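Local coordinates for protein KLLA0B12012p (PDB 6Y3P) that is the C-terminal ATP-grasp domain of Pby1, a direct partner of the mRNA-decapping enzyme Dcp2, and probably binds ATP in the manner of tubulin-tyrosine ligase relatives, at residues E129-L134 and K158-L163; K137-I142 and V197-H202; I154-T159 and D252-E257. All blocks are in the same frame, centred on the assembly; numbering follows the deposited sequence.

Contact 1 (E129-L134 and K158-L163)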
loop_
_atom_site.group_PDB
_atom_site.type_symbol
_atom_site.label_atom_id
_atom_site.label_comp_id
_atom_site.label_asym_id
_atom_site.label_seq_id
_atom_site.Cartn_x
_atom_site.Cartn_y
_atom_site.Cartn_z
ATOM N N GLU A 129 12.927 16.171 -11.837
ATOM C CA GLU A 129 11.844 16.256 -10.845
ATOM C C GLU A 129 12.428 16.404 -9.437
ATOM O O GLU A 129 11.987 17.270 -8.683
ATOM C CB GLU A 129 10.939 15.017 -10.906
ATOM C CG GLU A 129 9.659 15.203 -11.695
ATOM C CD GLU A 129 9.217 13.950 -12.427
ATOM O OE1 GLU A 129 8.250 13.303 -11.962
ATOM O OE2 GLU A 129 9.845 13.607 -13.457
ATOM N N LEU A 130 13.447 15.583 -9.123
ATOM C CA LEU A 130 14.177 15.518 -7.854
ATOM C C LEU A 130 14.903 16.830 -7.586
ATOM O O LEU A 130 14.787 17.361 -6.485
ATOM C CB LEU A 130 15.209 14.366 -7.943
ATOM C CG LEU A 130 15.722 13.619 -6.698
ATOM C CD1 LEU A 130 17.158 13.203 -6.888
ATOM C CD2 LEU A 130 15.522 14.359 -5.412
ATOM N N ARG A 131 15.660 17.345 -8.589
ATOM C CA ARG A 131 16.424 18.602 -8.480
ATOM C C ARG A 131 15.529 19.736 -7.982
ATOM O O ARG A 131 15.884 20.428 -7.022
ATOM C CB ARG A 131 17.057 18.969 -9.837
ATOM C CG ARG A 131 17.696 20.371 -9.933
ATOM C CD ARG A 131 19.121 20.399 -9.430
ATOM N NE ARG A 131 19.951 21.335 -10.184
ATOM C CZ ARG A 131 21.244 21.147 -10.439
ATOM N NH1 ARG A 131 21.926 22.047 -11.136
ATOM N NH2 ARG A 131 21.861 20.053 -10.008
ATOM N N GLN A 132 14.358 19.888 -8.632
ATOM C CA GLN A 132 13.367 20.917 -8.361
ATOM C C GLN A 132 12.801 20.811 -6.968
ATOM O O GLN A 132 12.607 21.826 -6.308
ATOM C CB GLN A 132 12.258 20.879 -9.415
ATOM C CG GLN A 132 11.797 22.278 -9.791
ATOM C CD GLN A 132 10.971 22.309 -11.037
ATOM O OE1 GLN A 132 10.206 21.379 -11.342
ATOM N NE2 GLN A 132 11.026 23.442 -11.722
ATOM N N GLU A 133 12.590 19.586 -6.506
ATOM C CA GLU A 133 12.102 19.297 -5.170
ATOM C C GLU A 133 13.116 19.743 -4.103
ATOM O O GLU A 133 12.747 20.440 -3.160
ATOM C CB GLU A 133 11.809 17.794 -5.044
ATOM C CG GLU A 133 10.522 17.361 -5.722
ATOM C CD GLU A 133 9.242 17.869 -5.084
ATOM O OE1 GLU A 133 9.212 18.035 -3.842
ATOM O OE2 GLU A 133 8.269 18.109 -5.834
ATOM N N LEU A 134 14.396 19.338 -4.265
ATOM C CA LEU A 134 15.500 19.665 -3.346
ATOM C C LEU A 134 15.731 21.178 -3.290
ATOM O O LEU A 134 16.024 21.723 -2.222
ATOM C CB LEU A 134 16.770 18.940 -3.827
ATOM C CG LEU A 134 17.151 17.569 -3.211
ATOM C CD1 LEU A 134 15.945 16.732 -2.801
ATOM C CD2 LEU A 134 18.052 16.809 -4.139
ATOM N N LYS A 158 18.510 17.779 3.774
ATOM C CA LYS A 158 17.430 18.659 3.322
ATOM C C LYS A 158 17.823 19.452 2.075
ATOM O O LYS A 158 16.940 19.835 1.315
ATOM C CB LYS A 158 16.993 19.622 4.431
ATOM C CG LYS A 158 16.145 18.976 5.525
ATOM C CD LYS A 158 15.168 19.980 6.158
ATOM C CE LYS A 158 15.811 20.972 7.103
ATOM N NZ LYS A 158 16.528 20.306 8.224
ATOM N N THR A 159 19.129 19.726 1.869
ATOM C CA THR A 159 19.612 20.526 0.728
ATOM C C THR A 159 20.624 19.802 -0.200
ATOM O O THR A 159 21.278 18.823 0.195
ATOM C CB THR A 159 20.195 21.868 1.219
ATOM O OG1 THR A 159 21.401 21.617 1.933
ATOM C CG2 THR A 159 19.229 22.645 2.123
ATOM N N ILE A 160 20.782 20.349 -1.418
ATOM C CA ILE A 160 21.735 19.875 -2.418
ATOM C C ILE A 160 23.154 19.858 -1.836
ATOM O O ILE A 160 23.829 18.853 -2.005
ATOM C CB ILE A 160 21.601 20.660 -3.756
ATOM C CG1 ILE A 160 20.220 20.355 -4.398
ATOM C CG2 ILE A 160 22.756 20.333 -4.714
ATOM C CD1 ILE A 160 19.763 21.125 -5.687
ATOM N N GLU A 161 23.574 20.918 -1.096
ATOM C CA GLU A 161 24.910 20.981 -0.451
ATOM C C GLU A 161 25.096 19.875 0.600
ATOM O O GLU A 161 26.153 19.222 0.632
ATOM C CB GLU A 161 25.255 22.374 0.127
ATOM C CG GLU A 161 24.078 23.170 0.669
ATOM C CD GLU A 161 23.416 24.150 -0.290
ATOM O OE1 GLU A 161 22.601 23.711 -1.138
ATOM O OE2 GLU A 161 23.680 25.368 -0.156
ATOM N N GLN A 162 24.036 19.618 1.403
ATOM C CA GLN A 162 24.051 18.555 2.401
ATOM C C GLN A 162 24.233 17.183 1.698
ATOM O O GLN A 162 25.116 16.412 2.072
ATOM C CB GLN A 162 22.788 18.611 3.262
ATOM C CG GLN A 162 22.874 19.640 4.370
ATOM C CD GLN A 162 21.525 20.093 4.885
ATOM O OE1 GLN A 162 20.451 19.638 4.458
ATOM N NE2 GLN A 162 21.550 21.039 5.809
ATOM N N LEU A 163 23.479 16.947 0.616
ATOM C CA LEU A 163 23.610 15.745 -0.212
ATOM C C LEU A 163 25.009 15.649 -0.821
ATOM O O LEU A 163 25.596 14.570 -0.827
ATOM C CB LEU A 163 22.542 15.733 -1.308
ATOM C CG LEU A 163 22.391 14.452 -2.118
ATOM C CD1 LEU A 163 22.107 13.221 -1.218
ATOM C CD2 LEU A 163 21.310 14.615 -3.158
HETATM O O HOH W 1 18.704 22.411 -1.967
#

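Contact 2 (K137-I142 and V197-H202)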
loop_
_atom_site.group_PDB
_atom_site.type_symbol
_atom_site.label_atom_id
_atom_site.label_comp_id
_atom_site.label_asym_id
_atom_site.label_seq_id
_atom_site.Cartn_x
_atom_site.Cartn_y
_atom_site.Cartn_z
ATOM N N LYS A 137 13.382 23.359 -0.979
ATOM C CA LYS A 137 13.833 23.368 0.420
ATOM C C LYS A 137 12.694 23.252 1.482
ATOM O O LYS A 137 12.851 23.698 2.629
ATOM C CB LYS A 137 14.732 24.601 0.692
ATOM C CG LYS A 137 16.025 24.648 -0.139
ATOM C CD LYS A 137 17.135 25.471 0.536
ATOM C CE LYS A 137 17.212 26.909 0.068
ATOM N NZ LYS A 137 16.489 27.840 0.976
ATOM N N GLU A 138 11.596 22.570 1.116
ATOM C CA GLU A 138 10.413 22.405 1.971
ATOM C C GLU A 138 10.322 21.053 2.682
ATOM O O GLU A 138 9.436 20.896 3.526
ATOM C CB GLU A 138 9.116 22.618 1.150
ATOM C CG GLU A 138 8.995 23.967 0.455
ATOM C CD GLU A 138 7.599 24.560 0.416
ATOM O OE1 GLU A 138 6.650 23.843 0.021
ATOM O OE2 GLU A 138 7.459 25.754 0.771
ATOM N N LYS A 139 11.185 20.071 2.331
ATOM C CA LYS A 139 11.093 18.710 2.869
ATOM C C LYS A 139 12.384 18.120 3.386
ATOM O O LYS A 139 13.466 18.603 3.045
ATOM C CB LYS A 139 10.540 17.772 1.772
ATOM C CG LYS A 139 9.060 17.942 1.514
ATOM C CD LYS A 139 8.651 17.424 0.162
ATOM C CE LYS A 139 7.320 18.017 -0.243
ATOM N NZ LYS A 139 6.834 17.463 -1.529
ATOM N N TRP A 140 12.262 17.022 4.175
ATOM C CA TRP A 140 13.379 16.216 4.671
ATOM C C TRP A 140 13.493 15.032 3.726
ATOM O O TRP A 140 12.517 14.659 3.056
ATOM C CB TRP A 140 13.175 15.739 6.118
ATOM C CG TRP A 140 13.118 16.856 7.124
ATOM C CD1 TRP A 140 12.229 17.891 7.155
ATOM C CD2 TRP A 140 14.012 17.062 8.222
ATOM N NE1 TRP A 140 12.515 18.729 8.205
ATOM C CE2 TRP A 140 13.596 18.237 8.886
ATOM C CE3 TRP A 140 15.133 16.375 8.705
ATOM C CZ2 TRP A 140 14.237 18.712 10.033
ATOM C CZ3 TRP A 140 15.789 16.865 9.821
ATOM C CH2 TRP A 140 15.343 18.022 10.469
ATOM N N TRP A 141 14.702 14.489 3.607
ATOM C CA TRP A 141 14.952 13.432 2.647
ATOM C C TRP A 141 15.865 12.425 3.217
ATOM O O TRP A 141 16.650 12.696 4.129
ATOM C CB TRP A 141 15.595 14.002 1.356
ATOM C CG TRP A 141 14.762 15.025 0.669
ATOM C CD1 TRP A 141 14.775 16.372 0.886
ATOM C CD2 TRP A 141 13.682 14.772 -0.238
ATOM N NE1 TRP A 141 13.773 16.977 0.158
ATOM C CE2 TRP A 141 13.105 16.018 -0.565
ATOM C CE3 TRP A 141 13.187 13.617 -0.860
ATOM C CZ2 TRP A 141 12.088 16.144 -1.523
ATOM C CZ3 TRP A 141 12.157 13.739 -1.787
ATOM C CH2 TRP A 141 11.624 14.991 -2.113
ATOM N N ILE A 142 15.803 11.266 2.641
ATOM C CA ILE A 142 16.675 10.197 3.026
ATOM C C ILE A 142 17.328 9.623 1.760
ATOM O O ILE A 142 16.670 9.511 0.717
ATOM C CB ILE A 142 15.894 9.229 3.946
ATOM C CG1 ILE A 142 16.824 8.633 4.963
ATOM C CG2 ILE A 142 15.030 8.177 3.231
ATOM C CD1 ILE A 142 16.210 8.552 6.177
ATOM N N VAL A 197 16.169 8.339 -3.315
ATOM C CA VAL A 197 16.017 9.546 -2.528
ATOM C C VAL A 197 14.534 9.551 -2.177
ATOM O O VAL A 197 13.666 9.685 -3.048
ATOM C CB VAL A 197 16.490 10.812 -3.263
ATOM C CG1 VAL A 197 16.113 12.072 -2.486
ATOM C CG2 VAL A 197 18.003 10.759 -3.518
ATOM N N GLN A 198 14.251 9.292 -0.912
ATOM C CA GLN A 198 12.884 9.168 -0.429
ATOM C C GLN A 198 12.567 10.286 0.562
ATOM O O GLN A 198 13.350 10.533 1.474
ATOM C CB GLN A 198 12.731 7.765 0.218
ATOM C CG GLN A 198 11.397 7.454 0.916
ATOM C CD GLN A 198 10.421 6.664 0.081
ATOM O OE1 GLN A 198 9.237 7.007 -0.003
ATOM N NE2 GLN A 198 10.869 5.555 -0.506
ATOM N N GLU A 199 11.398 10.930 0.408
ATOM C CA GLU A 199 10.932 11.939 1.350
ATOM C C GLU A 199 10.891 11.299 2.730
ATOM O O GLU A 199 10.445 10.158 2.889
ATOM C CB GLU A 199 9.556 12.458 0.970
ATOM C CG GLU A 199 9.129 13.615 1.846
ATOM C CD GLU A 199 7.780 14.215 1.528
ATOM O OE1 GLU A 199 7.285 15.002 2.368
ATOM O OE2 GLU A 199 7.237 13.932 0.433
ATOM N N TYR A 200 11.443 11.999 3.705
ATOM C CA TYR A 200 11.539 11.486 5.059
ATOM C C TYR A 200 10.645 12.252 6.025
ATOM O O TYR A 200 10.642 13.483 6.037
ATOM C CB TYR A 200 13.022 11.458 5.495
ATOM C CG TYR A 200 13.262 11.187 6.963
ATOM C CD1 TYR A 200 13.196 9.892 7.475
ATOM C CD2 TYR A 200 13.607 12.214 7.831
ATOM C CE1 TYR A 200 13.435 9.635 8.829
ATOM C CE2 TYR A 200 13.824 11.974 9.184
ATOM C CZ TYR A 200 13.728 10.686 9.683
ATOM O OH TYR A 200 13.979 10.471 11.019
ATOM N N LEU A 201 9.905 11.515 6.842
ATOM C CA LEU A 201 9.029 12.047 7.881
ATOM C C LEU A 201 9.828 12.166 9.222
ATOM O O LEU A 201 9.983 11.193 9.971
ATOM C CB LEU A 201 7.801 11.133 8.002
ATOM C CG LEU A 201 6.664 11.669 8.857
ATOM C CD1 LEU A 201 5.568 12.168 7.994
ATOM C CD2 LEU A 201 6.138 10.592 9.767
ATOM N N HIS A 202 10.372 13.370 9.478
ATOM C CA HIS A 202 11.212 13.686 10.652
ATOM C C HIS A 202 10.378 13.792 11.925
ATOM O O HIS A 202 10.877 13.628 13.036
ATOM C CB HIS A 202 11.980 15.006 10.402
ATOM C CG HIS A 202 11.158 16.252 10.601
ATOM N ND1 HIS A 202 10.208 16.653 9.669
ATOM C CD2 HIS A 202 11.136 17.120 11.644
ATOM C CE1 HIS A 202 9.652 17.754 10.168
ATOM N NE2 HIS A 202 10.170 18.066 11.358
#

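Contact 3 (I154-T159 and D252-E257)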
loop_
_atom_site.group_PDB
_atom_site.type_symbol
_atom_site.label_atom_id
_atom_site.label_comp_id
_atom_site.label_asym_id
_atom_site.label_seq_id
_atom_site.Cartn_x
_atom_site.Cartn_y
_atom_site.Cartn_z
ATOM N N ILE A 154 21.849 4.503 5.172
ATOM C CA ILE A 154 20.833 5.476 4.765
ATOM C C ILE A 154 21.004 6.781 5.613
ATOM O O ILE A 154 21.009 6.733 6.847
ATOM C CB ILE A 154 19.363 4.925 4.671
ATOM C CG1 ILE A 154 18.585 5.002 5.991
ATOM C CG2 ILE A 154 19.319 3.491 4.098
ATOM C CD1 ILE A 154 17.046 4.889 5.849
ATOM N N ARG A 155 21.222 7.922 4.920
ATOM C CA ARG A 155 21.490 9.229 5.518
ATOM C C ARG A 155 20.439 10.316 5.210
ATOM O O ARG A 155 19.895 10.383 4.102
ATOM C CB ARG A 155 22.897 9.709 5.125
ATOM C CG ARG A 155 24.019 8.863 5.730
ATOM C CD ARG A 155 25.399 9.424 5.453
ATOM N NE ARG A 155 25.641 10.693 6.147
ATOM C CZ ARG A 155 26.764 11.407 6.060
ATOM N NH1 ARG A 155 27.776 10.981 5.313
ATOM N NH2 ARG A 155 26.880 12.553 6.718
ATOM N N ILE A 156 20.183 11.174 6.211
ATOM C CA ILE A 156 19.235 12.295 6.157
ATOM C C ILE A 156 19.921 13.569 5.660
ATOM O O ILE A 156 21.096 13.822 5.973
ATOM C CB ILE A 156 18.535 12.511 7.547
ATOM C CG1 ILE A 156 17.673 11.309 7.874
ATOM C CG2 ILE A 156 17.635 13.767 7.578
ATOM C CD1 ILE A 156 17.242 11.255 9.253
ATOM N N PHE A 157 19.163 14.380 4.921
ATOM C CA PHE A 157 19.577 15.683 4.402
ATOM C C PHE A 157 18.339 16.484 4.020
ATOM O O PHE A 157 17.248 15.920 3.901
ATOM C CB PHE A 157 20.490 15.504 3.183
ATOM C CG PHE A 157 19.801 14.945 1.956
ATOM C CD1 PHE A 157 19.645 13.570 1.792
ATOM C CD2 PHE A 157 19.346 15.794 0.946
ATOM C CE1 PHE A 157 19.014 13.052 0.661
ATOM C CE2 PHE A 157 18.746 15.276 -0.198
ATOM C CZ PHE A 157 18.588 13.904 -0.338
ATOM N N LYS A 158 18.510 17.779 3.774
ATOM C CA LYS A 158 17.430 18.659 3.322
ATOM C C LYS A 158 17.823 19.452 2.075
ATOM O O LYS A 158 16.940 19.835 1.315
ATOM C CB LYS A 158 16.993 19.622 4.431
ATOM C CG LYS A 158 16.145 18.976 5.525
ATOM C CD LYS A 158 15.168 19.980 6.158
ATOM C CE LYS A 158 15.811 20.972 7.103
ATOM N NZ LYS A 158 16.528 20.306 8.224
ATOM N N THR A 159 19.129 19.726 1.869
ATOM C CA THR A 159 19.612 20.526 0.728
ATOM C C THR A 159 20.624 19.802 -0.200
ATOM O O THR A 159 21.278 18.823 0.195
ATOM C CB THR A 159 20.195 21.868 1.219
ATOM O OG1 THR A 159 21.401 21.617 1.933
ATOM C CG2 THR A 159 19.229 22.645 2.123
ATOM N N ASP A 252 23.752 11.072 11.392
ATOM C CA ASP A 252 22.611 11.240 10.472
ATOM C C ASP A 252 22.183 9.943 9.751
ATOM O O ASP A 252 21.513 9.983 8.711
ATOM C CB ASP A 252 22.905 12.368 9.464
ATOM C CG ASP A 252 23.980 12.049 8.438
ATOM O OD1 ASP A 252 24.922 11.300 8.773
ATOM O OD2 ASP A 252 23.886 12.563 7.300
ATOM N N VAL A 253 22.538 8.798 10.339
ATOM C CA VAL A 253 22.232 7.482 9.791
ATOM C C VAL A 253 21.065 6.862 10.577
ATOM O O VAL A 253 20.870 7.174 11.750
ATOM C CB VAL A 253 23.514 6.590 9.820
ATOM C CG1 VAL A 253 23.255 5.183 9.279
ATOM C CG2 VAL A 253 24.677 7.252 9.083
ATOM N N LEU A 254 20.277 6.016 9.910
ATOM C CA LEU A 254 19.210 5.213 10.512
ATOM C C LEU A 254 19.246 3.801 9.932
ATOM O O LEU A 254 19.736 3.615 8.814
ATOM C CB LEU A 254 17.808 5.852 10.497
ATOM C CG LEU A 254 17.308 6.503 9.234
ATOM C CD1 LEU A 254 15.794 6.558 9.235
ATOM C CD2 LEU A 254 17.886 7.874 9.081
ATOM N N ASP A 255 18.835 2.796 10.731
ATOM C CA ASP A 255 18.899 1.374 10.368
ATOM C C ASP A 255 20.380 0.918 10.193
ATOM O O ASP A 255 20.729 0.235 9.222
ATOM C CB ASP A 255 18.002 1.032 9.143
ATOM C CG ASP A 255 16.540 1.453 9.262
ATOM O OD1 ASP A 255 15.850 0.959 10.188
ATOM O OD2 ASP A 255 16.069 2.230 8.391
ATOM N N ILE A 256 21.249 1.341 11.142
ATOM C CA ILE A 256 22.681 0.987 11.194
ATOM C C ILE A 256 22.829 -0.523 11.458
ATOM O O ILE A 256 23.710 -1.172 10.876
ATOM C CB ILE A 256 23.486 1.861 12.225
ATOM C CG1 ILE A 256 25.015 1.537 12.242
ATOM C CG2 ILE A 256 22.897 1.812 13.657
ATOM C CD1 ILE A 256 25.839 1.973 11.002
ATOM N N GLU A 257 21.916 -1.071 12.302
ATOM C CA GLU A 257 21.834 -2.477 12.696
ATOM C C GLU A 257 21.567 -3.398 11.506
ATOM O O GLU A 257 21.855 -4.589 11.585
ATOM C CB GLU A 257 20.797 -2.683 13.817
ATOM C CG GLU A 257 21.061 -1.874 15.085
ATOM C CD GLU A 257 22.201 -2.282 16.006
ATOM O OE1 GLU A 257 23.242 -2.775 15.511
ATOM O OE2 GLU A 257 22.062 -2.060 17.232
#

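Contact 1 (E129-L134 and K158-L163)
Apolar side chains carry most of the meeting between helix residues 129-134 and the first turn of the helix that begins after Thr159. Leu134 points at the other segment, and its root and tip serve two partners: CB lies 3.8 Å from Ile160 CG1, while its CD2 methyl meets the CD2 methyl of Leu163 at 4.0 Å, the two leucine side chains crossing at about a right angle. Ile160 reaches over because its CG1 branch is anti to its own carbonyl carbon (chi1 -66°) and runs on extended, so that CD1 also touches Arg131. There the contribution is aliphatic: Arg131 CD sits 3.9 Å from Ile160 CD1, and its guanidinium has long, weak ion pairs with Asp121, Asp125 and Glu135.

The polar link is indirect. A single water donates to Leu134 O at 2.8 Å and accepts from Ile160 N at 3.0 Å, joining a carbonyl of one helix to the first turn of the other.

Within 158-163 a capping box fixes that helix start. Gln162 folds back so that OE1 accepts from two backbone amides, Lys158 N at 2.8 Å, in the carbonyl plane, and Thr159 N at 2.9 Å, from above that plane; Thr159 OG1 in return takes a weak bond from Gln162 N.

Leu124 of helix 120-125 touches both Arg131 and Ile160, and Leu120 touches Leu163. Phe157 of strand 154-157 packs on Leu134 and Leu163, so the two helices meet on one face of the sheet, with Trp141 and Leu143 of strand 140-145 beneath them.

Contact 2 (K137-I142 and V197-H202)
Strands 140-142 and 197-200 run antiparallel with their axes 4.1 Å apart at closest approach and their directions 139° apart, Trp141 forming a non-hydrogen-bonded pair with Glu199 and Ile142 a hydrogen-bonded pair with Gln198. In the latter, Ile142 N donates to Gln198 O at 2.8 Å and Gln198 N returns the bond to Ile142 O, both donors in the carbonyl plane. The Tyr200 N bond to Trp140 O is almost straight at hydrogen, although its donor stands well above the carbonyl plane.

Trp140, Ile142 and Tyr200 share a face. The tyrosine ring has Trp140 CB at its edge, and Ile142 CD1 comes to 3.5 Å from Tyr200 CD1. Farther along, His202 lies over one face of the Trp140 indole in an offset stack, its ring nearly parallel to the five-membered ring (9°), while His202 CB makes a CH-pi contact over the six-membered ring. Trp141 points away overall, but its ring returns to strand 197-200, CE3 lying obliquely 3.7 Å from Val197 CG1 and 3.5 Å from Glu199 N.

The aliphatic chain of Lys139 crosses Glu199 obliquely, CG 3.5 Å from OE1, yet their charged ends have other partners: Lys139 NZ is bridged to Glu108 and Glu199 OE1 to Lys342.

Both are inner strands of a five-stranded antiparallel sheet with helices on one face, consistent with an alpha/beta subdomain of the ATP-grasp fold.

Contact 3 (I154-T159 and D252-E257)
The closest polar contact joins Arg155 to Asp252, whose carboxylate carbon CG lies at the edge of the guanidinium, in its plane, with the two groups almost perpendicular (87°). Arg155 NE therefore sits about equally near both oxygens, 2.8 Å from Asp252 OD1 and 2.8 Å from Asp252 OD2; NH2 adds a longer bond to OD2. All three bonds are weak in angle, so the salt bridge is a shared charge contact more than a directed pair. A bend at chi3 (68°) turns the arginine head to the acid.

On the opposite side of the backbone, Ile154, Ile156 and Leu254 interlock. Leu254 CG touches Ile154 CD1 at 3.8 Å, and its CD2 methyl presses on Ile156 CD1 at 3.4 Å, tighter than usual for two carbons, with those side chains crossing at about a right angle.

Two backbone bonds hold the strands in register. Ile156 N donates to Asp252 O at 3.1 Å in the carbonyl plane, and Leu254 N to Ile154 O at 3.2 Å, nearly along the C=O axis. Between them Arg155 and Val253 form a non-hydrogen-bonded antiparallel pair, their CG and CG2 atoms 3.8 Å apart.

In the next shell, Ser169 of helix 160-171 binds Arg155 NH1, and Ile166 packs on the arginine. Pro247, Tyr200 and Ile142 meet the aliphatic face. The short, weakly bonded strand 253-254 is an outermost strand of the five-stranded sheet, just ahead of helix 256-264.

All three contacts belong to one five-stranded antiparallel sheet and the helices lying on it. Contact 2 is the most interior: it joins two inner strands and draws on buried residues as well as aromatic stacking. Contact 3 adds the outermost strand 253-254 to the same sheet; it lies at the surface and combines a salt bridge and two backbone bonds with a patch of aliphatic side chains. Contact 1 is partly buried and joins helices, through aliphatic side chains and one water. Strand 154-157 ties them together: Phe157 O probably accepts from Trp141 N, and the chain continues through Thr159 and Lys158, shared by contacts 1 and 3, where Lys158 makes a cation-pi contact with Trp140 of contact 2.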